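Local coordinates for protein putative drug/sodium antiporter (Escherichia coli, PDB 4Z3N) that is a MATE-family membrane transporter linked to transport of the genotoxin colibactin, probably acting as an antiporter, at residues A[317-321]-A[395-399]; A[392-396]-A[450-454]; A[399-404]-A[459-463]. All blocks are in the same frame, centred on the assembly; numbering follows the deposited sequence.

Interaction 1 (A[317-321]-A[395-399]); sequences VGQNW and YYQAI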
ATOM      1  N   VAL A 317      18.043  -0.106   2.604  1.00 29.95           N
ATOM      2  CA  VAL A 317      18.589   0.939   1.751  1.00 26.88           C
ATOM      3  C   VAL A 317      18.812   2.196   2.570  1.00 30.77           C
ATOM      4  O   VAL A 317      19.883   2.795   2.512  1.00 29.89           O
ATOM      5  CB  VAL A 317      17.672   1.273   0.560  1.00 29.04           C
ATOM      6  CG1 VAL A 317      18.212   2.498  -0.210  1.00 23.92           C
ATOM      7  CG2 VAL A 317      17.516   0.048  -0.358  1.00 26.70           C
ATOM      8  N   GLY A 318      17.803   2.589   3.347  1.00 30.08           N
ATOM      9  CA  GLY A 318      17.900   3.802   4.140  1.00 27.79           C
ATOM     10  C   GLY A 318      19.080   3.811   5.114  1.00 34.81           C
ATOM     11  O   GLY A 318      19.802   4.813   5.226  1.00 34.09           O
ATOM     12  N   GLN A 319      19.268   2.698   5.826  1.00 33.28           N
ATOM     13  CA  GLN A 319      20.316   2.573   6.834  1.00 30.29           C
ATOM     14  C   GLN A 319      21.714   2.407   6.243  1.00 31.51           C
ATOM     15  O   GLN A 319      22.674   3.017   6.719  1.00 34.44           O
ATOM     16  CB  GLN A 319      20.006   1.410   7.780  1.00 32.71           C
ATOM     17  CG  GLN A 319      18.974   1.776   8.857  1.00 31.52           C
ATOM     18  CD  GLN A 319      19.041   0.868  10.054  1.00 27.62           C
ATOM     19  OE1 GLN A 319      19.928   0.031  10.144  1.00 34.38           O
ATOM     20  NE2 GLN A 319      18.112   1.029  10.988  1.00 31.08           N
ATOM     21  N   ASN A 320      21.843   1.602   5.199  1.00 33.57           N
ATOM     22  CA  ASN A 320      23.142   1.486   4.539  1.00 33.09           C
ATOM     23  C   ASN A 320      23.530   2.762   3.797  1.00 32.94           C
ATOM     24  O   ASN A 320      24.709   3.054   3.602  1.00 32.96           O
ATOM     25  CB  ASN A 320      23.145   0.314   3.571  1.00 28.55           C
ATOM     26  CG  ASN A 320      23.286  -0.996   4.267  1.00 29.23           C
ATOM     27  OD1 ASN A 320      24.389  -1.505   4.403  1.00 37.50           O
ATOM     28  ND2 ASN A 320      22.173  -1.560   4.719  1.00 32.50           N
ATOM     29  N   TRP A 321      22.523   3.508   3.368  1.00 31.00           N
ATOM     30  CA  TRP A 321      22.749   4.760   2.679  1.00 26.99           C
ATOM     31  C   TRP A 321      23.330   5.760   3.648  1.00 32.11           C
ATOM     32  O   TRP A 321      24.305   6.448   3.327  1.00 33.84           O
ATOM     33  CB  TRP A 321      21.454   5.286   2.079  1.00 27.40           C
ATOM     34  CG  TRP A 321      21.563   6.639   1.467  1.00 27.50           C
ATOM     35  CD1 TRP A 321      21.276   7.837   2.057  1.00 26.30           C
ATOM     36  CD2 TRP A 321      21.951   6.936   0.122  1.00 26.29           C
ATOM     37  NE1 TRP A 321      21.482   8.865   1.164  1.00 30.30           N
ATOM     38  CE2 TRP A 321      21.898   8.336  -0.032  1.00 28.38           C
ATOM     39  CE3 TRP A 321      22.336   6.152  -0.967  1.00 26.86           C
ATOM     40  CZ2 TRP A 321      22.219   8.969  -1.227  1.00 28.04           C
ATOM     41  CZ3 TRP A 321      22.666   6.785  -2.155  1.00 28.85           C
ATOM     42  CH2 TRP A 321      22.594   8.179  -2.275  1.00 27.57           C
ATOM     43  N   TYR A 395      13.506   2.281  -3.280  1.00 21.75           N
ATOM     44  CA  TYR A 395      14.908   2.670  -3.175  1.00 23.62           C
ATOM     45  C   TYR A 395      15.103   4.201  -3.182  1.00 26.89           C
ATOM     46  O   TYR A 395      15.849   4.763  -2.368  1.00 27.91           O
ATOM     47  CB  TYR A 395      15.718   2.021  -4.318  1.00 23.63           C
ATOM     48  CG  TYR A 395      17.206   2.355  -4.311  1.00 24.74           C
ATOM     49  CD1 TYR A 395      17.676   3.508  -4.923  1.00 23.07           C
ATOM     50  CD2 TYR A 395      18.130   1.524  -3.693  1.00 23.69           C
ATOM     51  CE1 TYR A 395      19.004   3.829  -4.928  1.00 20.20           C
ATOM     52  CE2 TYR A 395      19.477   1.841  -3.691  1.00 25.39           C
ATOM     53  CZ  TYR A 395      19.911   3.004  -4.312  1.00 25.64           C
ATOM     54  OH  TYR A 395      21.258   3.351  -4.339  1.00 22.20           O
ATOM     55  N   TYR A 396      14.439   4.878  -4.102  1.00 26.82           N
ATOM     56  CA  TYR A 396      14.527   6.323  -4.145  1.00 28.79           C
ATOM     57  C   TYR A 396      13.859   6.989  -2.938  1.00 28.15           C
ATOM     58  O   TYR A 396      14.307   8.027  -2.458  1.00 32.39           O
ATOM     59  CB  TYR A 396      13.933   6.837  -5.450  1.00 27.24           C
ATOM     60  CG  TYR A 396      14.849   6.546  -6.608  1.00 30.43           C
ATOM     61  CD1 TYR A 396      16.088   7.171  -6.708  1.00 30.25           C
ATOM     62  CD2 TYR A 396      14.499   5.625  -7.582  1.00 29.76           C
ATOM     63  CE1 TYR A 396      16.946   6.896  -7.762  1.00 34.80           C
ATOM     64  CE2 TYR A 396      15.343   5.343  -8.635  1.00 30.45           C
ATOM     65  CZ  TYR A 396      16.561   5.978  -8.729  1.00 34.27           C
ATOM     66  OH  TYR A 396      17.381   5.687  -9.795  1.00 35.91           O
ATOM     67  N   GLN A 397      12.802   6.383  -2.434  1.00 22.04           N
ATOM     68  CA  GLN A 397      12.163   6.881  -1.234  1.00 27.01           C
ATOM     69  C   GLN A 397      13.108   6.737  -0.052  1.00 26.14           C
ATOM     70  O   GLN A 397      13.229   7.633   0.781  1.00 24.81           O
ATOM     71  CB  GLN A 397      10.857   6.131  -0.979  1.00 27.45           C
ATOM     72  CG  GLN A 397       9.793   6.402  -2.018  1.00 23.20           C
ATOM     73  CD  GLN A 397       9.131   7.739  -1.808  1.00 29.12           C
ATOM     74  OE1 GLN A 397       9.783   8.798  -1.882  1.00 28.69           O
ATOM     75  NE2 GLN A 397       7.826   7.707  -1.518  1.00 28.26           N
ATOM     76  N   ALA A 398      13.800   5.607  -0.004  1.00 25.07           N
ATOM     77  CA  ALA A 398      14.743   5.347   1.068  1.00 24.37           C
ATOM     78  C   ALA A 398      15.894   6.358   1.064  1.00 26.69           C
ATOM     79  O   ALA A 398      16.357   6.762   2.135  1.00 27.23           O
ATOM     80  CB  ALA A 398      15.275   3.916   0.974  1.00 21.69           C
ATOM     81  N   ILE A 399      16.363   6.765  -0.119  1.00 22.73           N
ATOM     82  CA  ILE A 399      17.530   7.644  -0.178  1.00 27.49           C
ATOM     83  C   ILE A 399      17.145   9.132  -0.294  1.00 32.40           C
ATOM     84  O   ILE A 399      18.021   9.990  -0.439  1.00 31.04           O
ATOM     85  CB  ILE A 399      18.496   7.271  -1.356  1.00 27.18           C
ATOM     86  CG1 ILE A 399      17.817   7.454  -2.711  1.00 25.33           C
ATOM     87  CG2 ILE A 399      19.046   5.840  -1.197  1.00 25.32           C
ATOM     88  CD1 ILE A 399      18.785   7.679  -3.829  1.00 21.65           C
TER

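Interaction 2 (A[392-396]-A[450-454]); sequences ASEYY and AWRLL. With OLC ((2R)-2,3-dihydroxypropyl (9Z)-octadec-9-enoate), chain F.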
ATOM      1  N   ALA A 392      12.347  -0.385  -7.228  1.00 25.20           N
ATOM      2  CA  ALA A 392      13.118   0.799  -7.602  1.00 23.93           C
ATOM      3  C   ALA A 392      12.534   2.065  -6.957  1.00 25.23           C
ATOM      4  O   ALA A 392      13.288   2.944  -6.531  1.00 25.75           O
ATOM      5  CB  ALA A 392      13.184   0.951  -9.123  1.00 25.47           C
ATOM      6  N   SER A 393      11.201   2.152  -6.875  1.00 25.49           N
ATOM      7  CA  SER A 393      10.536   3.293  -6.217  1.00 28.18           C
ATOM      8  C   SER A 393      10.823   3.381  -4.717  1.00 27.88           C
ATOM      9  O   SER A 393      11.005   4.460  -4.164  1.00 26.66           O
ATOM     10  CB  SER A 393       9.025   3.235  -6.419  1.00 24.35           C
ATOM     11  OG  SER A 393       8.695   3.702  -7.707  1.00 33.94           O
ATOM     12  N   GLU A 394      10.826   2.227  -4.067  1.00 26.36           N
ATOM     13  CA  GLU A 394      11.135   2.134  -2.659  1.00 26.96           C
ATOM     14  C   GLU A 394      12.568   2.644  -2.395  1.00 27.44           C
ATOM     15  O   GLU A 394      12.798   3.356  -1.414  1.00 26.45           O
ATOM     16  CB  GLU A 394      10.971   0.684  -2.186  1.00 26.21           C
ATOM     17  CG  GLU A 394      10.655   0.523  -0.701  1.00 29.11           C
ATOM     18  CD  GLU A 394       9.257   1.020  -0.354  1.00 34.49           C
ATOM     19  OE1 GLU A 394       8.596   1.568  -1.266  1.00 35.98           O
ATOM     20  OE2 GLU A 394       8.811   0.861   0.815  1.00 38.43           O
ATOM     21  N   TYR A 395      13.506   2.281  -3.280  1.00 21.75           N
ATOM     22  CA  TYR A 395      14.908   2.670  -3.175  1.00 23.62           C
ATOM     23  C   TYR A 395      15.103   4.201  -3.182  1.00 26.89           C
ATOM     24  O   TYR A 395      15.849   4.763  -2.368  1.00 27.91           O
ATOM     25  CB  TYR A 395      15.718   2.021  -4.318  1.00 23.63           C
ATOM     26  CG  TYR A 395      17.206   2.355  -4.311  1.00 24.74           C
ATOM     27  CD1 TYR A 395      17.676   3.508  -4.923  1.00 23.07           C
ATOM     28  CD2 TYR A 395      18.130   1.524  -3.693  1.00 23.69           C
ATOM     29  CE1 TYR A 395      19.004   3.829  -4.928  1.00 20.20           C
ATOM     30  CE2 TYR A 395      19.477   1.841  -3.691  1.00 25.39           C
ATOM     31  CZ  TYR A 395      19.911   3.004  -4.312  1.00 25.64           C
ATOM     32  OH  TYR A 395      21.258   3.351  -4.339  1.00 22.20           O
ATOM     33  N   TYR A 396      14.439   4.878  -4.102  1.00 26.82           N
ATOM     34  CA  TYR A 396      14.527   6.323  -4.145  1.00 28.79           C
ATOM     35  C   TYR A 396      13.859   6.989  -2.938  1.00 28.15           C
ATOM     36  O   TYR A 396      14.307   8.027  -2.458  1.00 32.39           O
ATOM     37  CB  TYR A 396      13.933   6.837  -5.450  1.00 27.24           C
ATOM     38  CG  TYR A 396      14.849   6.546  -6.608  1.00 30.43           C
ATOM     39  CD1 TYR A 396      16.088   7.171  -6.708  1.00 30.25           C
ATOM     40  CD2 TYR A 396      14.499   5.625  -7.582  1.00 29.76           C
ATOM     41  CE1 TYR A 396      16.946   6.896  -7.762  1.00 34.80           C
ATOM     42  CE2 TYR A 396      15.343   5.343  -8.635  1.00 30.45           C
ATOM     43  CZ  TYR A 396      16.561   5.978  -8.729  1.00 34.27           C
ATOM     44  OH  TYR A 396      17.381   5.687  -9.795  1.00 35.91           O
ATOM     45  N   ALA A 450      13.961   1.001 -14.559  1.00 29.73           N
ATOM     46  CA  ALA A 450      14.561   0.598 -13.289  1.00 29.80           C
ATOM     47  C   ALA A 450      15.932  -0.051 -13.460  1.00 28.28           C
ATOM     48  O   ALA A 450      16.888   0.370 -12.819  1.00 29.53           O
ATOM     49  CB  ALA A 450      13.620  -0.361 -12.535  1.00 28.27           C
ATOM     50  N   TRP A 451      16.007  -1.073 -14.313  1.00 26.74           N
ATOM     51  CA  TRP A 451      17.255  -1.768 -14.640  1.00 30.92           C
ATOM     52  C   TRP A 451      18.404  -0.825 -15.081  1.00 37.47           C
ATOM     53  O   TRP A 451      19.568  -1.035 -14.719  1.00 39.02           O
ATOM     54  CB  TRP A 451      16.980  -2.807 -15.730  1.00 33.11           C
ATOM     55  CG  TRP A 451      18.178  -3.608 -16.189  1.00 44.75           C
ATOM     56  CD1 TRP A 451      19.280  -3.931 -15.455  1.00 47.86           C
ATOM     57  CD2 TRP A 451      18.387  -4.181 -17.493  1.00 52.96           C
ATOM     58  NE1 TRP A 451      20.166  -4.660 -16.216  1.00 49.09           N
ATOM     59  CE2 TRP A 451      19.643  -4.830 -17.467  1.00 55.14           C
ATOM     60  CE3 TRP A 451      17.636  -4.207 -18.677  1.00 52.17           C
ATOM     61  CZ2 TRP A 451      20.164  -5.499 -18.577  1.00 66.16           C
ATOM     62  CZ3 TRP A 451      18.155  -4.876 -19.781  1.00 58.54           C
ATOM     63  CH2 TRP A 451      19.408  -5.513 -19.721  1.00 67.38           C
ATOM     64  N   ARG A 452      18.082   0.213 -15.849  1.00 33.11           N
ATOM     65  CA  ARG A 452      19.092   1.169 -16.298  1.00 36.15           C
ATOM     66  C   ARG A 452      19.532   2.138 -15.211  1.00 35.55           C
ATOM     67  O   ARG A 452      20.707   2.495 -15.140  1.00 39.66           O
ATOM     68  CB  ARG A 452      18.581   1.956 -17.503  1.00 35.96           C
ATOM     69  CG  ARG A 452      18.320   1.049 -18.693  1.00 52.81           C
ATOM     70  CD  ARG A 452      18.092   1.839 -19.962  1.00 71.97           C
ATOM     71  NE  ARG A 452      17.947   0.967 -21.125  1.00 77.29           N
ATOM     72  CZ  ARG A 452      17.732   1.410 -22.358  1.00 84.29           C
ATOM     73  NH1 ARG A 452      17.633   2.717 -22.590  1.00 90.35           N
ATOM     74  NH2 ARG A 452      17.616   0.546 -23.357  1.00 86.50           N
ATOM     75  N   LEU A 453      18.593   2.568 -14.375  1.00 28.83           N
ATOM     76  CA  LEU A 453      18.891   3.541 -13.344  1.00 29.58           C
ATOM     77  C   LEU A 453      19.534   2.927 -12.100  1.00 32.86           C
ATOM     78  O   LEU A 453      20.129   3.637 -11.313  1.00 36.90           O
ATOM     79  CB  LEU A 453      17.632   4.305 -12.921  1.00 27.75           C
ATOM     80  CG  LEU A 453      16.933   5.270 -13.878  1.00 29.98           C
ATOM     81  CD1 LEU A 453      15.653   5.814 -13.242  1.00 26.21           C
ATOM     82  CD2 LEU A 453      17.843   6.391 -14.328  1.00 27.52           C
ATOM     83  N   LEU A 454      19.421   1.628 -11.883  1.00 32.44           N
ATOM     84  CA  LEU A 454      19.922   1.152 -10.607  1.00 31.80           C
ATOM     85  C   LEU A 454      21.282   0.527 -10.817  1.00 29.80           C
ATOM     86  O   LEU A 454      21.443  -0.648 -11.110  1.00 35.41           O
ATOM     87  CB  LEU A 454      18.942   0.156  -9.956  1.00 32.24           C
ATOM     88  CG  LEU A 454      17.880   0.706  -8.981  1.00 31.45           C
ATOM     89  CD1 LEU A 454      18.523   1.196  -7.682  1.00 27.27           C
ATOM     90  CD2 LEU A 454      16.980   1.802  -9.595  1.00 27.77           C
TER
HETATM   91  C18 OLC F 505      11.534  -6.692 -20.315  1.00 34.93           C
HETATM   92  C10 OLC F 505      19.298  -8.114 -15.027  1.00 46.52           C
HETATM   93  C9  OLC F 505      20.197  -8.414 -14.064  1.00 41.69           C
HETATM   94  C17 OLC F 505      12.402  -5.919 -19.334  1.00 35.50           C
HETATM   95  C11 OLC F 505      17.831  -7.906 -14.689  1.00 44.34           C
HETATM   96  C8  OLC F 505      20.833  -7.287 -13.266  1.00 40.81           C
HETATM   97  C16 OLC F 505      13.209  -6.871 -18.469  1.00 40.44           C
HETATM   98  C12 OLC F 505      17.207  -6.933 -15.669  1.00 50.79           C
HETATM   99  C7  OLC F 505      22.057  -7.755 -12.498  1.00 35.03           C
HETATM  100  C15 OLC F 505      13.968  -6.153 -17.361  1.00 34.75           C
HETATM  101  C13 OLC F 505      15.756  -7.285 -15.975  1.00 52.10           C
HETATM  102  C6  OLC F 505      23.044  -6.617 -12.404  1.00 37.46           C
HETATM  103  C14 OLC F 505      15.394  -6.654 -17.309  1.00 48.89           C

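Interaction 3 (A[399-404]-A[459-463]); sequences IGKPWY and RLLRW. With CAC (cacodylate ion), chain I.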
ATOM      1  N   ILE A 399      16.363   6.765  -0.119  1.00 22.73           N
ATOM      2  CA  ILE A 399      17.530   7.644  -0.178  1.00 27.49           C
ATOM      3  C   ILE A 399      17.145   9.132  -0.294  1.00 32.40           C
ATOM      4  O   ILE A 399      18.021   9.990  -0.439  1.00 31.04           O
ATOM      5  CB  ILE A 399      18.496   7.271  -1.356  1.00 27.18           C
ATOM      6  CG1 ILE A 399      17.817   7.454  -2.711  1.00 25.33           C
ATOM      7  CG2 ILE A 399      19.046   5.840  -1.197  1.00 25.32           C
ATOM      8  CD1 ILE A 399      18.785   7.679  -3.829  1.00 21.65           C
ATOM      9  N   GLY A 400      15.844   9.433  -0.241  1.00 28.35           N
ATOM     10  CA  GLY A 400      15.380  10.807  -0.233  1.00 26.83           C
ATOM     11  C   GLY A 400      15.273  11.487  -1.589  1.00 31.90           C
ATOM     12  O   GLY A 400      15.492  12.694  -1.701  1.00 34.65           O
ATOM     13  N   LYS A 401      14.932  10.722  -2.623  1.00 28.18           N
ATOM     14  CA  LYS A 401      14.821  11.266  -3.968  1.00 28.16           C
ATOM     15  C   LYS A 401      13.504  10.861  -4.652  1.00 28.30           C
ATOM     16  O   LYS A 401      13.510  10.195  -5.688  1.00 28.99           O
ATOM     17  CB  LYS A 401      16.026  10.819  -4.798  1.00 35.08           C
ATOM     18  CG  LYS A 401      17.380  11.231  -4.196  1.00 34.40           C
ATOM     19  CD  LYS A 401      17.625  12.697  -4.404  1.00 38.58           C
ATOM     20  CE  LYS A 401      18.889  13.169  -3.716  1.00 35.86           C
ATOM     21  NZ  LYS A 401      19.161  14.577  -4.121  1.00 35.51           N
ATOM     22  N   PRO A 402      12.366  11.280  -4.073  1.00 31.83           N
ATOM     23  CA  PRO A 402      11.015  10.889  -4.522  1.00 31.92           C
ATOM     24  C   PRO A 402      10.664  11.198  -5.987  1.00 28.45           C
ATOM     25  O   PRO A 402       9.686  10.648  -6.498  1.00 30.98           O
ATOM     26  CB  PRO A 402      10.092  11.689  -3.586  1.00 33.67           C
ATOM     27  CG  PRO A 402      10.993  12.734  -2.901  1.00 29.22           C
ATOM     28  CD  PRO A 402      12.314  12.039  -2.808  1.00 28.85           C
ATOM     29  N   TRP A 403      11.429  12.063  -6.637  1.00 26.59           N
ATOM     30  CA  TRP A 403      11.177  12.407  -8.024  1.00 27.41           C
ATOM     31  C   TRP A 403      11.242  11.159  -8.895  1.00 30.42           C
ATOM     32  O   TRP A 403      10.417  10.988  -9.806  1.00 29.03           O
ATOM     33  CB  TRP A 403      12.173  13.463  -8.521  1.00 28.91           C
ATOM     34  CG  TRP A 403      12.226  13.566  -9.990  1.00 28.80           C
ATOM     35  CD1 TRP A 403      12.942  12.777 -10.833  1.00 31.68           C
ATOM     36  CD2 TRP A 403      11.509  14.488 -10.818  1.00 35.43           C
ATOM     37  NE1 TRP A 403      12.727  13.148 -12.135  1.00 32.50           N
ATOM     38  CE2 TRP A 403      11.852  14.201 -12.156  1.00 31.21           C
ATOM     39  CE3 TRP A 403      10.607  15.531 -10.562  1.00 36.49           C
ATOM     40  CZ2 TRP A 403      11.342  14.919 -13.231  1.00 29.43           C
ATOM     41  CZ3 TRP A 403      10.096  16.248 -11.643  1.00 36.10           C
ATOM     42  CH2 TRP A 403      10.471  15.937 -12.958  1.00 33.70           C
ATOM     43  N   TYR A 404      12.214  10.284  -8.624  1.00 26.18           N
ATOM     44  CA  TYR A 404      12.379   9.089  -9.441  1.00 25.38           C
ATOM     45  C   TYR A 404      11.432   7.978  -9.016  1.00 24.86           C
ATOM     46  O   TYR A 404      11.117   7.083  -9.787  1.00 27.32           O
ATOM     47  CB  TYR A 404      13.842   8.655  -9.413  1.00 31.49           C
ATOM     48  CG  TYR A 404      14.698   9.744  -9.985  1.00 32.97           C
ATOM     49  CD1 TYR A 404      15.250  10.731  -9.156  1.00 31.17           C
ATOM     50  CD2 TYR A 404      14.899   9.842 -11.359  1.00 27.42           C
ATOM     51  CE1 TYR A 404      16.016  11.764  -9.681  1.00 31.00           C
ATOM     52  CE2 TYR A 404      15.656  10.874 -11.897  1.00 32.55           C
ATOM     53  CZ  TYR A 404      16.216  11.829 -11.052  1.00 39.24           C
ATOM     54  OH  TYR A 404      16.965  12.852 -11.580  1.00 37.09           O
ATOM     55  N   ARG A 459      26.490  10.599 -10.235  1.00 30.40           N
ATOM     56  CA  ARG A 459      25.446  11.326  -9.511  1.00 33.12           C
ATOM     57  C   ARG A 459      24.986  10.600  -8.252  1.00 34.19           C
ATOM     58  O   ARG A 459      24.858  11.206  -7.175  1.00 33.30           O
ATOM     59  CB  ARG A 459      24.250  11.560 -10.419  1.00 39.27           C
ATOM     60  CG  ARG A 459      23.099  12.256  -9.757  1.00 38.35           C
ATOM     61  CD  ARG A 459      21.850  11.958 -10.504  1.00 40.01           C
ATOM     62  NE  ARG A 459      21.409  13.075 -11.328  1.00 46.55           N
ATOM     63  CZ  ARG A 459      20.343  13.029 -12.123  1.00 49.76           C
ATOM     64  NH1 ARG A 459      19.620  11.916 -12.204  1.00 50.20           N
ATOM     65  NH2 ARG A 459      20.003  14.088 -12.842  1.00 56.00           N
ATOM     66  N   LEU A 460      24.736   9.301  -8.386  1.00 29.99           N
ATOM     67  CA  LEU A 460      24.343   8.495  -7.233  1.00 29.11           C
ATOM     68  C   LEU A 460      25.399   8.548  -6.102  1.00 29.30           C
ATOM     69  O   LEU A 460      25.050   8.689  -4.936  1.00 25.11           O
ATOM     70  CB  LEU A 460      24.083   7.051  -7.661  1.00 20.96           C
ATOM     71  CG  LEU A 460      23.614   6.259  -6.458  1.00 24.76           C
ATOM     72  CD1 LEU A 460      22.216   6.715  -6.010  1.00 19.42           C
ATOM     73  CD2 LEU A 460      23.711   4.758  -6.701  1.00 22.30           C
ATOM     74  N   LEU A 461      26.681   8.457  -6.466  1.00 30.09           N
ATOM     75  CA  LEU A 461      27.793   8.634  -5.521  1.00 29.83           C
ATOM     76  C   LEU A 461      27.917  10.075  -4.989  1.00 30.44           C
ATOM     77  O   LEU A 461      28.117  10.285  -3.801  1.00 31.18           O
ATOM     78  CB  LEU A 461      29.110   8.210  -6.166  1.00 29.59           C
ATOM     79  CG  LEU A 461      29.274   6.710  -6.410  1.00 30.13           C
ATOM     80  CD1 LEU A 461      30.704   6.452  -6.813  1.00 34.21           C
ATOM     81  CD2 LEU A 461      28.909   5.879  -5.184  1.00 26.34           C
ATOM     82  N   ARG A 462      27.781  11.072  -5.853  1.00 30.67           N
ATOM     83  CA  ARG A 462      27.682  12.433  -5.342  1.00 34.26           C
ATOM     84  C   ARG A 462      26.532  12.619  -4.334  1.00 33.80           C
ATOM     85  O   ARG A 462      26.710  13.304  -3.325  1.00 31.99           O
ATOM     86  CB  ARG A 462      27.511  13.438  -6.472  1.00 31.99           C
ATOM     87  CG  ARG A 462      27.875  14.822  -6.014  1.00 38.33           C
ATOM     88  CD  ARG A 462      26.981  15.887  -6.562  1.00 42.73           C
ATOM     89  NE  ARG A 462      26.571  15.646  -7.937  1.00 50.54           N
ATOM     90  CZ  ARG A 462      25.360  15.956  -8.388  1.00 50.01           C
ATOM     91  NH1 ARG A 462      24.486  16.499  -7.555  1.00 44.86           N
ATOM     92  NH2 ARG A 462      25.023  15.717  -9.651  1.00 53.65           N
ATOM     93  N   TRP A 463      25.367  12.026  -4.609  1.00 30.83           N
ATOM     94  CA  TRP A 463      24.200  12.170  -3.722  1.00 34.38           C
ATOM     95  C   TRP A 463      24.480  11.700  -2.293  1.00 34.15           C
ATOM     96  O   TRP A 463      24.048  12.329  -1.322  1.00 31.63           O
ATOM     97  CB  TRP A 463      23.000  11.391  -4.271  1.00 35.69           C
ATOM     98  CG  TRP A 463      22.229  12.071  -5.338  1.00 31.54           C
ATOM     99  CD1 TRP A 463      22.382  13.349  -5.772  1.00 35.80           C
ATOM    100  CD2 TRP A 463      21.178  11.504  -6.115  1.00 29.60           C
ATOM    101  NE1 TRP A 463      21.490  13.619  -6.776  1.00 34.46           N
ATOM    102  CE2 TRP A 463      20.733  12.500  -7.004  1.00 40.35           C
ATOM    103  CE3 TRP A 463      20.560  10.255  -6.141  1.00 29.84           C
ATOM    104  CZ2 TRP A 463      19.690  12.282  -7.917  1.00 39.30           C
ATOM    105  CZ3 TRP A 463      19.522  10.042  -7.046  1.00 31.13           C
ATOM    106  CH2 TRP A 463      19.102  11.048  -7.919  1.00 29.45           C
TER
HETATM  107 AS   CAC I 508      21.255  17.124  -8.725  1.00 84.84          AS
HETATM  108  O1  CAC I 508      22.438  16.371  -9.590  1.00 62.46           O
HETATM  109  O2  CAC I 508      19.867  16.042  -8.640  1.00 70.74           O
HETATM  110  C1  CAC I 508      21.845  17.553  -6.931  1.00 49.07           C
HETATM  111  C2  CAC I 508      20.728  18.751  -9.615  1.00 78.23           C

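Interaction 1 (A[317-321]-A[395-399])
This is helix-helix packing in the second MatE repeat, the C-terminal six-helix half of the MATE fold. Segment 317-321 is near the end of helix 286-322, and segment 395-399 is near the end of helix 382-399. The axes of the two short segments come within 8.7 Å, with their N-to-C directions at 44°. At the closest point small residues leave room for the backbones. Gly318 has no side chain, and its CA lies 4.7 Å from Ala398 CA. Ala398 CB approaches Gly318 N to 3.7 Å.

Val317 and Trp321 lie one turn apart and both point toward the other helix. Both take the t rotamer at chi1, which sends Val317 CG1 and the indole into the gap between the helices. Val317 CG1 fits among three residues: it is 3.5 Å from Ala398 CB, 3.6 Å from Ile399 CG2 and 3.6 Å from Tyr395 CD2. Tyr395 leaves its helix sideways, but its t rotamer carries the ring to Val317. Its hydroxyl is hydrogen-bonded to Thr329 on helix 326-358, so the phenol ties this pair to a third helix.

Ile399 has chi1 in the p well. This splits its branches. CG2 turns to Val317 and Trp321, while CG1 and CD1 run on toward helix 458-467. That short helix also packs on Trp321, through Leu460, Trp463 and Ala467. All six touching residues are buried, and the contact across the two segments is apolar. The indole of Trp321, with chi2 near -95°, presents a face to Ile399. Ile399 CG2 lies 3.7 Å from the centroid of the six-membered ring, a CH-pi contact, and 3.3 Å from Trp321 CE3.

Interaction 2 (A[392-396]-A[450-454])
Segment 392-396 is helical throughout, within helix 382-399. Segment 450-454 holds the last turn of helix 432-453, then Leu454, the first residue to leave helical phi/psi, at -101/99. A weak backbone hydrogen bond, Leu454 N to Ala450 O at 3.0 Å, still joins it to the helix. The backbones are closest at two alanines, with Ala392 CA 5.9 Å from Ala450 CA. Their methyls touch, Ala392 CB to Ala450 CB, at 3.7 Å. In the MATE fold this packs the end of the last predicted transmembrane helix against a neighbouring helix of the C-terminal half. Leu454 enters between two tyrosines. Its CD1 sits over the Tyr395 ring face, 3.7 Å from the centroid and 10° off the normal, a CH-pi contact. Its CD2 lies 3.9 Å from Ala392 CB and 4.0 Å from Tyr396 CE2. Tyr396 OH reaches Leu453 CB at 3.4 Å. Trp451 points away from this contact, and a monoolein chain lies over its ring, with OLC C12 3.5 Å from Trp451 CG.

Interaction 3 (A[399-404]-A[459-463])
Lys401 lays the end of its side chain over a face of the Trp463 indole. NZ is 3.8 Å from the centroid of the five-membered ring and 14° off its normal, a cation-pi interaction. CE is 3.7 Å from the same centroid and adds a CH-pi contact. The lysine follows a Schellman motif. Gly400, with positive phi of 83°, leaves the helix there, and the chain turns into helix 402-413. The contact thus joins the link between two helices of the C-terminal MATE half to helix 458-467, the short helix after the last predicted transmembrane segment.

Trp463 is shared by several partners. Ile399 CD1 approaches its CE3 to 3.9 Å and also meets Leu460 CD1 at 4.2 Å. Tyr404 lies at the indole edge, with Tyr404 CE1 3.6 Å from Trp463 CH2. These two rings are oblique, with planes at 49°. Outside the segments, Trp321 of helix 286-322 and Tyr396 of helix 382-399 also touch Trp463. The site runs from buried residues, Ile399 and Leu460, out to exposed Arg459. The guanidinium of Arg459 reaches Tyr404, with Arg459 NH1 2.9 Å from Tyr404 OH.

A cacodylate ion, probably from the crystallisation liquor, lies beside helix 458-467. Trp463 NE1 makes a weak hydrogen bond of 3.5 Å to its O2. Arg462 also makes a long, weak ion pair with Glu466. Arg462 holds the other cacodylate oxygen with two hydrogen bonds, NH1 to O1 at 2.9 Å and NH2 to O1 at 2.7 Å.

In the fold
The three contacts form one cluster, with centres 9 to 11 Å apart, on the same side of the chain's centre. Helix 382-399 carries a segment of interactions 1 and 2, and interaction 3 starts at Ile399, which interaction 1 also uses. Tyr395 serves interactions 1 and 2, and its OH lies 3.7 Å from Leu460 CD2. The Tyr396 ring bridges interactions 2 and 3: its CD2 is 3.6 Å from Tyr404 CB and its CE1 4.1 Å from Trp463 CZ3. Interactions 1 and 2 are buried, their centres about 18 Å from the centre of the chain. The centre of interaction 3 lies about 23 Å from it, and segment 459-463 binds cacodylate. Monoolein touches segment 450-454.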